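Local coordinates for succinyl-CoA:3-ketoacid-coenzyme A transferase subunit B (Helicobacter pylori, PDB 3RRL), which catalyses, as one subunit of the enzyme, the transfer of coenzyme A from succinyl-CoA to a 3-oxo acid, giving a 3-oxoacyl-CoA and succinate, at residues G100-V103 and L109-W112; I23-L28 and I136-H141. All coordinates share one frame; numbering follows the deposited sequence.

Contact 1: residues G100-V103 and L109-W112; sequences GMEV and LANW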
loop_
_atom_site.group_PDB
_atom_site.type_symbol
_atom_site.label_atom_id
_atom_site.label_comp_id
_atom_site.label_asym_id
_atom_site.label_seq_id
_atom_site.Cartn_x
_atom_site.Cartn_y
_atom_site.Cartn_z
ATOM N N GLY B 100 19.602 18.591 -14.532
ATOM C CA GLY B 100 20.734 17.691 -14.442
ATOM C C GLY B 100 22.055 18.425 -14.360
ATOM O O GLY B 100 22.182 19.568 -14.805
HETATM N N MSE B 101 23.032 17.789 -13.731
HETATM C CA MSE B 101 24.416 18.253 -13.799
HETATM C C MSE B 101 25.174 17.703 -15.007
HETATM O O MSE B 101 25.998 18.393 -15.604
HETATM C CB MSE B 101 25.123 17.981 -12.482
HETATM C CG MSE B 101 24.437 18.703 -11.327
HETATM SE SE MSE B 101 25.129 18.192 -9.600
HETATM C CE MSE B 101 24.649 16.312 -9.637
ATOM N N GLU B 102 24.904 16.455 -15.357
ATOM C CA GLU B 102 25.460 15.835 -16.546
ATOM C C GLU B 102 24.452 14.887 -17.176
ATOM O O GLU B 102 23.649 14.289 -16.490
ATOM C CB GLU B 102 26.710 15.023 -16.208
ATOM C CG GLU B 102 27.972 15.799 -15.954
ATOM C CD GLU B 102 29.082 14.906 -15.461
ATOM O OE1 GLU B 102 28.810 13.739 -15.169
ATOM O OE2 GLU B 102 30.229 15.354 -15.357
ATOM N N VAL B 103 24.514 14.746 -18.490
ATOM C CA VAL B 103 23.800 13.704 -19.191
ATOM C C VAL B 103 24.789 13.025 -20.118
ATOM O O VAL B 103 25.506 13.684 -20.831
ATOM C CB VAL B 103 22.631 14.227 -19.995
ATOM C CG1 VAL B 103 21.957 13.100 -20.713
ATOM C CG2 VAL B 103 21.670 14.969 -19.112
ATOM N N LEU B 109 21.923 9.857 -16.406
ATOM C CA LEU B 109 21.708 11.147 -15.760
ATOM C C LEU B 109 22.366 11.275 -14.395
ATOM O O LEU B 109 22.268 10.391 -13.572
ATOM C CB LEU B 109 20.216 11.460 -15.649
ATOM C CG LEU B 109 19.836 12.594 -14.700
ATOM C CD1 LEU B 109 20.149 13.961 -15.271
ATOM C CD2 LEU B 109 18.408 12.515 -14.286
ATOM N N ALA B 110 23.047 12.385 -14.166
ATOM C CA ALA B 110 23.580 12.663 -12.848
ATOM C C ALA B 110 23.001 13.970 -12.349
ATOM O O ALA B 110 23.299 15.018 -12.886
ATOM C CB ALA B 110 25.076 12.737 -12.889
ATOM N N ASN B 111 22.156 13.909 -11.327
ATOM C CA ASN B 111 21.609 15.126 -10.743
ATOM C C ASN B 111 21.500 15.212 -9.222
ATOM O O ASN B 111 20.914 16.143 -8.712
ATOM C CB ASN B 111 20.296 15.529 -11.413
ATOM C CG ASN B 111 19.107 14.780 -10.880
ATOM O OD1 ASN B 111 19.237 13.762 -10.234
ATOM N ND2 ASN B 111 17.935 15.290 -11.158
ATOM N N TRP B 112 22.038 14.252 -8.493
ATOM C CA TRP B 112 21.894 14.305 -7.048
ATOM C C TRP B 112 23.139 14.561 -6.210
ATOM O O TRP B 112 23.035 14.974 -5.069
ATOM C CB TRP B 112 21.217 13.039 -6.546
ATOM C CG TRP B 112 22.043 11.823 -6.660
ATOM C CD1 TRP B 112 22.278 11.112 -7.774
ATOM C CD2 TRP B 112 22.730 11.158 -5.609
ATOM N NE1 TRP B 112 23.074 10.049 -7.499
ATOM C CE2 TRP B 112 23.361 10.049 -6.166
ATOM C CE3 TRP B 112 22.872 11.395 -4.244
ATOM C CZ2 TRP B 112 24.121 9.179 -5.418
ATOM C CZ3 TRP B 112 23.632 10.535 -3.508
ATOM C CH2 TRP B 112 24.248 9.443 -4.090
#
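Ala110 O is gripped by two backbone donors of successive residues: Met101 N at 2.9 Å from Ala110 O, and Glu102 N at 3.3 Å from the same oxygen. Both approach in the carbonyl plane, but the bond from Met101 is the more bent, with an N-H...O angle of 144°. In return Ala110 N donates an almost straight bond to Glu102 O, 3.1 Å away. Around these bonds, the selenomethionine Met101 has CG beside its own backbone N (chi1 -60°), and the bend at chi3 brings its methyl CE against the backbone of Asn111, with CE 3.4 Å from Asn111 C. Leu109 lays CD1 alongside Gly100 CA at 3.9 Å, while Asn111 CB rests against the same Gly100 CA at 3.7 Å. Met101 and Glu102 together facing Ala110 form a classic beta bulge where the antiparallel hairpin of strands 102-104 and 109-114 begins; Glu102 and Ala110 are a hydrogen-bonded pair, Val103 and Leu109 the non-hydrogen-bonded pair that follows. Beyond the hairpin, the buried carboxylate of Glu102 is held at both oxygens, OE1 by Leu156 N and OE2 by Ser155 OG. Asn111 OD1 bonds to Thr159 OG1 and Asn111 ND2 to Gly99 O, which fixes the amide. Trp112 NE1 donates to Leu158 O, and on the face of Val103 and Leu109 both side chains pack on Val137 of strand 134-138 in the large sheet.

Contact 2: residues I23-L28 and I136-H141; sequences IGLPTL and IVIMEH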
loop_
_atom_site.group_PDB
_atom_site.type_symbol
_atom_site.label_atom_id
_atom_site.label_comp_id
_atom_site.label_asym_id
_atom_site.label_seq_id
_atom_site.Cartn_x
_atom_site.Cartn_y
_atom_site.Cartn_z
ATOM N N ILE B 23 12.409 19.920 -8.787
ATOM C CA ILE B 23 12.798 21.231 -8.274
ATOM C C ILE B 23 13.834 21.885 -9.178
ATOM O O ILE B 23 14.488 21.214 -9.983
ATOM C CB ILE B 23 13.347 21.153 -6.836
ATOM C CG1 ILE B 23 14.519 20.174 -6.764
ATOM C CG2 ILE B 23 12.247 20.751 -5.863
ATOM C CD1 ILE B 23 15.090 20.025 -5.374
ATOM N N GLY B 24 13.981 23.199 -9.046
ATOM C CA GLY B 24 14.897 23.933 -9.897
ATOM C C GLY B 24 14.232 24.296 -11.203
ATOM O O GLY B 24 13.049 24.625 -11.228
ATOM N N LEU B 25 14.994 24.245 -12.291
ATOM C CA LEU B 25 14.490 24.678 -13.588
ATOM C C LEU B 25 13.074 24.195 -13.910
ATOM O O LEU B 25 12.204 25.009 -14.224
ATOM C CB LEU B 25 15.458 24.283 -14.711
ATOM C CG LEU B 25 16.362 25.420 -15.190
ATOM C CD1 LEU B 25 17.146 25.024 -16.434
ATOM C CD2 LEU B 25 15.514 26.655 -15.454
ATOM N N PRO B 26 12.835 22.873 -13.823
ATOM C CA PRO B 26 11.554 22.306 -14.254
ATOM C C PRO B 26 10.333 23.015 -13.682
ATOM O O PRO B 26 9.325 23.138 -14.383
ATOM C CB PRO B 26 11.622 20.864 -13.739
ATOM C CG PRO B 26 13.078 20.545 -13.767
ATOM C CD PRO B 26 13.761 21.830 -13.345
ATOM N N THR B 27 10.411 23.470 -12.436
ATOM C CA THR B 27 9.260 24.116 -11.819
ATOM C C THR B 27 8.835 25.338 -12.629
ATOM O O THR B 27 7.661 25.672 -12.698
ATOM C CB THR B 27 9.550 24.534 -10.371
ATOM O OG1 THR B 27 10.694 25.394 -10.342
ATOM C CG2 THR B 27 9.822 23.309 -9.514
ATOM N N LEU B 28 9.800 25.994 -13.257
ATOM C CA LEU B 28 9.504 27.182 -14.042
ATOM C C LEU B 28 8.610 26.903 -15.246
ATOM O O LEU B 28 7.940 27.812 -15.748
ATOM C CB LEU B 28 10.796 27.871 -14.470
ATOM C CG LEU B 28 11.494 28.537 -13.282
ATOM C CD1 LEU B 28 12.661 29.396 -13.731
ATOM C CD2 LEU B 28 10.488 29.356 -12.478
ATOM N N ILE B 136 12.110 13.800 -19.415
ATOM C CA ILE B 136 12.793 14.907 -20.069
ATOM C C ILE B 136 13.750 15.607 -19.100
ATOM O O ILE B 136 13.351 16.002 -18.009
ATOM C CB ILE B 136 11.792 15.956 -20.577
ATOM C CG1 ILE B 136 10.751 15.310 -21.490
ATOM C CG2 ILE B 136 12.516 17.089 -21.300
ATOM C CD1 ILE B 136 9.652 16.270 -21.918
ATOM N N VAL B 137 15.009 15.757 -19.502
ATOM C CA VAL B 137 15.962 16.541 -18.730
ATOM C C VAL B 137 16.160 17.894 -19.407
ATOM O O VAL B 137 16.361 17.966 -20.622
ATOM C CB VAL B 137 17.328 15.838 -18.612
ATOM C CG1 VAL B 137 18.358 16.781 -17.989
ATOM C CG2 VAL B 137 17.211 14.569 -17.797
ATOM N N ILE B 138 16.086 18.963 -18.623
ATOM C CA ILE B 138 16.341 20.300 -19.137
ATOM C C ILE B 138 17.468 20.939 -18.334
ATOM O O ILE B 138 17.447 20.951 -17.100
ATOM C CB ILE B 138 15.080 21.189 -19.130
ATOM C CG1 ILE B 138 14.693 21.586 -17.698
ATOM C CG2 ILE B 138 13.942 20.489 -19.859
ATOM C CD1 ILE B 138 13.552 22.600 -17.633
HETATM N N MSE B 139 18.462 21.441 -19.051
HETATM C CA MSE B 139 19.748 21.728 -18.453
HETATM C C MSE B 139 20.500 22.771 -19.257
HETATM O O MSE B 139 20.399 22.797 -20.483
HETATM C CB MSE B 139 20.535 20.429 -18.479
HETATM C CG MSE B 139 21.864 20.452 -17.809
HETATM SE SE MSE B 139 22.558 18.653 -17.978
HETATM C CE MSE B 139 22.943 18.642 -19.884
ATOM N N GLU B 140 21.288 23.601 -18.583
ATOM C CA GLU B 140 22.221 24.465 -19.296
ATOM C C GLU B 140 23.303 23.582 -19.909
ATOM O O GLU B 140 23.778 22.639 -19.272
ATOM C CB GLU B 140 22.814 25.526 -18.366
ATOM C CG GLU B 140 21.872 26.699 -18.113
ATOM C CD GLU B 140 22.278 27.537 -16.919
ATOM O OE1 GLU B 140 23.310 28.238 -17.000
ATOM O OE2 GLU B 140 21.563 27.493 -15.894
ATOM N N HIS B 141 23.669 23.879 -21.154
ATOM C CA HIS B 141 24.509 22.984 -21.952
ATOM C C HIS B 141 25.944 22.878 -21.429
ATOM O O HIS B 141 26.556 21.812 -21.502
ATOM C CB HIS B 141 24.506 23.412 -23.426
ATOM C CG HIS B 141 24.921 22.326 -24.371
ATOM N ND1 HIS B 141 24.022 21.649 -25.169
ATOM C CD2 HIS B 141 26.138 21.794 -24.641
ATOM C CE1 HIS B 141 24.666 20.748 -25.891
ATOM N NE2 HIS B 141 25.952 20.819 -25.592
#
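No backbone hydrogen bond links the loop at Leu25 and Pro26 to Ile138 on strand 134-138; the main chains stay apart, with Pro26 CA 7.1 Å from Ile138 CA, and side chains bridge the gap. Ile138 does most of the reaching. Its CG1 sits between the backbone N and the carbonyl carbon (chi1 71°), and the extended chain beyond (chi2 173°) carries CD1 to the start of the turn, 3.9 Å from Leu25 CB and equally far from Pro26 N. The proline ring meets the same methyl more loosely, Pro26 CD lying 4.4 Å from Ile138 CD1. Leu25 CD1 also comes within 4.1 Å of Ile138 O. The setting is a Rossmann-like CoA transferase fold, in which the loop following strand 18-21 packs against Ile138, strand 95-98 lying between strands 18-21 and 134-138 in the large sheet. The side chain of Pro26 is about 10 Å from that of Glu43, the predicted active-site residue. Within the loop, Gly24 O accepts from both Thr27 N and Thr27 OG1, the hydroxyl 2.6 Å from Gly24 O, which ties the turn together. Helix 2-10 closes over the apolar cluster, its Ile5 on Ile138 and its Ile6 on Leu25, while Ile97 of strand 95-98 touches both Pro26 and Ile138.

Overall arrangement
From the N terminus, the chain passes helix 2-10 and strand 18-21 before reaching the loop 23-28, the first half of contact 2. More than a hundred residues later strand 134-138 returns to it and closes that long loop. Contact 1 is nested inside: the chain leaves strand 95-98, enters 100-103 and turns back after five residues through 109-112. The long closure thus joins a loop to the large mixed sheet, whereas the short one forms a hairpin of the four-stranded sheet. Their centres lie 11 Å apart and they touch directly, with Val103 CG2 4.0 Å from Met139 SE, consistent with the hairpin's sheet lying against the large one.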